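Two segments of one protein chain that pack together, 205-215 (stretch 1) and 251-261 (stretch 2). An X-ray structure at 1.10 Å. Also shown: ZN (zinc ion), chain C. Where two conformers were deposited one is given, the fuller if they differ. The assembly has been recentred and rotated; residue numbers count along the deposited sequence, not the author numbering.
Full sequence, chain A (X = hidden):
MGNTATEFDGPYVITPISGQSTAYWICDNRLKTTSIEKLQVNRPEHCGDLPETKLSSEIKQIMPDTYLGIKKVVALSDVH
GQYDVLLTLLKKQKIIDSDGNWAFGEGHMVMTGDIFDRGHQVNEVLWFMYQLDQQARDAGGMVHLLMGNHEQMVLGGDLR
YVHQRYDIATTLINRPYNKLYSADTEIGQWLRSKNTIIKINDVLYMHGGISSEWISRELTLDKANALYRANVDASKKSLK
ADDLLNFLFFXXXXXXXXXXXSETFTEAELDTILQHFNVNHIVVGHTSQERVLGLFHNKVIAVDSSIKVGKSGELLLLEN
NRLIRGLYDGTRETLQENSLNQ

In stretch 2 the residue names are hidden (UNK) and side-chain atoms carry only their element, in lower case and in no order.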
# COMPACT_ATOMS: atom_id res chain seq x y z
N TYR A 205 -6.28 -3.87 -10.10
CA TYR A 205 -5.70 -3.98 -8.76
C TYR A 205 -6.41 -2.98 -7.84
O TYR A 205 -6.49 -1.79 -8.14
CB TYR A 205 -4.23 -3.61 -8.78
CG TYR A 205 -3.35 -4.47 -9.62
CD1 TYR A 205 -3.24 -4.26 -10.98
CD2 TYR A 205 -2.61 -5.50 -9.05
CE1 TYR A 205 -2.42 -5.04 -11.78
CE2 TYR A 205 -1.81 -6.29 -9.85
CZ TYR A 205 -1.69 -6.07 -11.23
OH TYR A 205 -0.90 -6.90 -11.97
N MET A 206 -6.81 -3.44 -6.66
CA MET A 206 -7.30 -2.58 -5.60
C MET A 206 -7.31 -3.38 -4.30
O MET A 206 -7.11 -4.58 -4.27
CB MET A 206 -8.67 -2.02 -5.95
CG MET A 206 -9.91 -2.87 -5.80
SD MET A 206 -9.98 -4.36 -6.82
CE MET A 206 -9.74 -3.61 -8.44
N HIS A 207 -7.56 -2.65 -3.20
CA HIS A 207 -7.41 -3.30 -1.91
C HIS A 207 -8.47 -4.36 -1.61
O HIS A 207 -8.13 -5.48 -1.23
CB HIS A 207 -7.40 -2.21 -0.84
CG HIS A 207 -7.17 -2.79 0.52
ND1 HIS A 207 -5.97 -3.39 0.84
CD2 HIS A 207 -7.95 -2.90 1.61
CE1 HIS A 207 -6.05 -3.85 2.06
NE2 HIS A 207 -7.25 -3.57 2.61
N GLY A 208 -9.74 -4.01 -1.74
CA GLY A 208 -10.86 -4.87 -1.35
C GLY A 208 -11.47 -5.62 -2.49
O GLY A 208 -11.46 -6.86 -2.57
N GLY A 209 -12.03 -4.87 -3.45
CA GLY A 209 -12.65 -5.46 -4.64
C GLY A 209 -13.69 -4.52 -5.16
O GLY A 209 -14.10 -3.58 -4.54
N ILE A 210 -14.17 -4.81 -6.41
CA ILE A 210 -15.16 -4.00 -7.08
C ILE A 210 -16.48 -4.78 -7.07
O ILE A 210 -16.57 -5.88 -7.61
CB ILE A 210 -14.71 -3.63 -8.50
CG1 ILE A 210 -13.29 -3.08 -8.56
CG2 ILE A 210 -15.75 -2.69 -9.14
CD1 ILE A 210 -13.11 -1.75 -7.87
N SER A 211 -17.48 -4.16 -6.49
CA SER A 211 -18.85 -4.64 -6.43
C SER A 211 -19.65 -4.13 -7.62
O SER A 211 -19.24 -3.21 -8.32
CB SER A 211 -19.52 -4.25 -5.14
OG SER A 211 -19.66 -2.81 -5.12
N SER A 212 -20.80 -4.72 -7.84
CA SER A 212 -21.66 -4.34 -8.98
C SER A 212 -22.15 -2.92 -8.84
O SER A 212 -22.50 -2.26 -9.84
CB SER A 212 -22.81 -5.34 -9.08
OG SER A 212 -22.26 -6.55 -9.64
N GLU A 213 -22.17 -2.38 -7.63
CA GLU A 213 -22.55 -0.94 -7.42
C GLU A 213 -21.64 -0.00 -8.17
O GLU A 213 -22.09 1.09 -8.55
CB GLU A 213 -22.62 -0.63 -5.92
CG GLU A 213 -23.01 0.78 -5.54
CD GLU A 213 -23.36 1.01 -4.10
OE1 GLU A 213 -23.23 0.03 -3.36
OE2 GLU A 213 -23.64 2.21 -3.77
N TRP A 214 -20.36 -0.35 -8.38
CA TRP A 214 -19.48 0.46 -9.20
C TRP A 214 -20.12 0.75 -10.58
O TRP A 214 -20.04 1.82 -11.14
CB TRP A 214 -18.13 -0.28 -9.36
CG TRP A 214 -17.18 0.38 -10.35
CD1 TRP A 214 -17.14 0.31 -11.73
CD2 TRP A 214 -16.09 1.25 -9.99
NE1 TRP A 214 -16.15 1.04 -12.25
CE2 TRP A 214 -15.48 1.64 -11.19
CE3 TRP A 214 -15.58 1.74 -8.76
CZ2 TRP A 214 -14.40 2.48 -11.20
CZ3 TRP A 214 -14.50 2.56 -8.82
CH2 TRP A 214 -13.89 2.95 -10.00
N ILE A 215 -20.64 -0.33 -11.16
CA ILE A 215 -21.21 -0.29 -12.53
C ILE A 215 -22.46 0.54 -12.59
O ILE A 215 -22.66 1.36 -13.45
CB ILE A 215 -21.47 -1.75 -13.01
CG1 ILE A 215 -20.20 -2.60 -13.04
CG2 ILE A 215 -22.19 -1.69 -14.33
CD1 ILE A 215 -20.33 -4.04 -13.47
N UNK A 251 -18.46 0.10 3.24
CA UNK A 251 -18.40 -1.34 3.18
C UNK A 251 -18.51 -2.05 1.89
O UNK A 251 -17.99 -3.18 1.72
N UNK A 252 -19.20 -1.43 0.91
CA UNK A 252 -19.36 -2.11 -0.38
C UNK A 252 -18.38 -1.60 -1.43
O UNK A 252 -18.44 -1.99 -2.61
c UNK A 252 -21.19 -2.99 -1.93
c UNK A 252 -20.79 -1.91 -0.94
o UNK A 252 -20.92 -4.19 -1.87
n UNK A 252 -21.91 -2.59 -2.98
N UNK A 253 -17.50 -0.66 -1.03
CA UNK A 253 -16.66 0.04 -1.96
C UNK A 253 -15.29 -0.60 -2.14
O UNK A 253 -14.97 -1.66 -1.57
N UNK A 254 -14.50 0.01 -3.02
CA UNK A 254 -13.26 -0.64 -3.42
C UNK A 254 -12.28 -1.00 -2.32
O UNK A 254 -11.49 -1.93 -2.55
c UNK A 254 -14.90 1.13 -3.91
c UNK A 254 -12.66 0.42 -4.37
c UNK A 254 -13.85 1.09 -5.02
N UNK A 255 -12.25 -0.28 -1.21
CA UNK A 255 -11.27 -0.57 -0.17
C UNK A 255 -11.79 -1.41 0.99
O UNK A 255 -10.98 -1.84 1.80
o UNK A 255 -11.71 1.52 0.90
c UNK A 255 -9.90 1.46 -0.70
c UNK A 255 -10.66 0.72 0.38
N UNK A 256 -13.07 -1.75 0.99
CA UNK A 256 -13.63 -2.62 2.04
C UNK A 256 -14.31 -3.85 1.51
O UNK A 256 -14.53 -4.80 2.27
n UNK A 256 -13.26 1.05 4.72
c UNK A 256 -13.40 -2.06 7.36
c UNK A 256 -13.23 0.11 5.74
c UNK A 256 -13.74 0.45 3.61
c UNK A 256 -14.63 -1.84 2.89
c UNK A 256 -12.82 0.25 7.06
c UNK A 256 -13.81 -2.18 6.06
c UNK A 256 -12.90 -0.85 7.87
c UNK A 256 -13.73 -1.10 5.20
c UNK A 256 -14.06 -0.87 3.84
N UNK A 257 -14.73 -3.88 0.24
CA UNK A 257 -15.56 -4.96 -0.25
C UNK A 257 -14.89 -6.30 -0.14
O UNK A 257 -13.76 -6.45 -0.57
o UNK A 257 -19.35 -8.30 -4.36
c UNK A 257 -16.38 -6.34 -3.55
c UNK A 257 -16.80 -5.67 -2.40
c UNK A 257 -18.95 -6.77 -2.57
c UNK A 257 -18.10 -5.89 -1.91
c UNK A 257 -18.52 -7.44 -3.68
c UNK A 257 -17.26 -7.21 -4.18
c UNK A 257 -15.85 -4.68 -1.72
N UNK A 258 -15.63 -7.26 0.42
CA UNK A 258 -15.14 -8.60 0.58
C UNK A 258 -15.94 -9.65 -0.18
O UNK A 258 -15.83 -10.84 0.07
n UNK A 258 -11.02 -8.54 4.89
c UNK A 258 -11.99 -7.84 5.49
c UNK A 258 -15.07 -9.07 2.06
c UNK A 258 -14.07 -8.23 2.81
n UNK A 258 -13.17 -8.07 5.07
c UNK A 258 -13.78 -8.92 4.12
n UNK A 258 -11.50 -7.02 6.44
N UNK A 259 -16.76 -9.19 -1.12
CA UNK A 259 -17.69 -10.06 -1.82
C UNK A 259 -16.97 -11.17 -2.55
O UNK A 259 -17.55 -12.27 -2.74
N UNK A 260 -15.75 -10.96 -3.08
CA UNK A 260 -15.08 -12.03 -3.85
C UNK A 260 -14.79 -13.26 -2.98
O UNK A 260 -14.58 -14.34 -3.51
c UNK A 260 -15.27 -9.02 -6.93
o UNK A 260 -14.25 -7.17 -8.07
c UNK A 260 -14.18 -8.24 -7.22
c UNK A 260 -12.87 -9.60 -5.77
c UNK A 260 -12.98 -8.55 -6.64
c UNK A 260 -13.78 -11.56 -4.50
c UNK A 260 -13.93 -10.40 -5.44
c UNK A 260 -15.16 -10.10 -6.05
N UNK A 261 -14.80 -13.07 -1.66
CA UNK A 261 -14.52 -14.11 -0.68
C UNK A 261 -15.74 -14.69 -0.03
O UNK A 261 -15.65 -15.53 0.87
c UNK A 261 -13.54 -13.55 0.37
c UNK A 261 -10.09 -13.63 -1.10
c UNK A 261 -9.91 -12.33 -1.50
c UNK A 261 -12.07 -11.78 -0.64
c UNK A 261 -10.91 -11.43 -1.27
c UNK A 261 -12.25 -13.11 -0.26
c UNK A 261 -11.25 -14.02 -0.51
ZN ZN C . -7.93 -3.98 4.45
O HOH W 1 -13.76 -8.74 -2.50
O HOH W 2 -16.49 -2.01 -4.69
O HOH W 3 -21.32 -7.06 -6.23
O HOH W 4 -23.02 -4.20 -5.34
O HOH W 5 -7.40 -5.42 5.68

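Position 251 has backbone atoms and no side-chain atoms, so it is Gly 251; nothing of stretch 1 comes near it.

Position 252 carries two carbons, the second bearing one oxygen and one nitrogen. A carboxamide this short identifies Asn 252. Its ND2 donates to OE1 of Glu 213 at 3.0 Å, with an N-H...O angle of 161°, and its backbone O accepts from OG of Ser 211 at 2.9 Å. The 3.1 Å approach of Ser 211 OG to Asn 252 ND2 has a poor angle and is not a hydrogen bond.

Position 253 again lacks side-chain atoms and is Gly 253. A CB modelled here would point away from stretch 1 and would lie 2.9 Å from the ring carbon bonded to the N of position 254, a clash within the stretch itself.

At position 254 three carbons close a ring onto the backbone N, which only proline does. The ring of Pro 254 meets two apolar side chains, with CG 4.1 Å from CD1 of Ile 210 and also 4.1 Å from CZ3 of Trp 214. Its O accepts from two successive amides, N of Gly 208 at 2.8 Å and N of Gly 209 at 3.1 Å, while its CA lies 3.3 Å from O of Gly 209 in a nearly linear CA-H...O contact.

Position 255 has one carbon carrying an oxygen and a carbon, the branched pattern of Thr 255. Its CB points away from stretch 1; its backbone O lies 3.2 Å from CD2 of His 207, at the ring edge, and has no hydrogen-bonding partner in the model.

Position 256 shows one carbon and then fused five- and six-membered rings holding eight carbons and one nitrogen: Trp 256, its CB also directed away.

Position 257 has one carbon and a six-carbon ring bearing one oxygen, hence Tyr 257. CB of Ser 211 sits over one face, 3.6 Å from the centroid of the Tyr 257 ring and 12° off its normal, a CH-pi contact.

Position 258 has three carbons, a nitrogen, then a carbon carrying two more nitrogens. This guanidinium marks Arg 258, which makes no contact with stretch 1. Position 259, without side-chain atoms, is Gly 259; a CB would fall 2.0 Å from OH of Tyr 257.

Position 260 repeats the oxygen-bearing ring and is Tyr 260. Its OH accepts from N of Ile 210 at 2.9 Å. Position 261 has the six-carbon ring without oxygen, Phe 261, which makes no contact.

The contact works by close backbone approach: CA of Gly 208 lies 4.5 Å from CA of Thr 255. A CB on Gly 208 would clash with O of Pro 254, and one on Gly 209 with CE2 of Tyr 260. Water 2 donates to O of Gly 209 and O of Asn 252 and accepts from N of Ser 211, bridging the stretches. Beside this junction, NE2 of His 207 binds ZN at 2.0 Å.

Stretch 2 251-261: GNGPTWYRGYF
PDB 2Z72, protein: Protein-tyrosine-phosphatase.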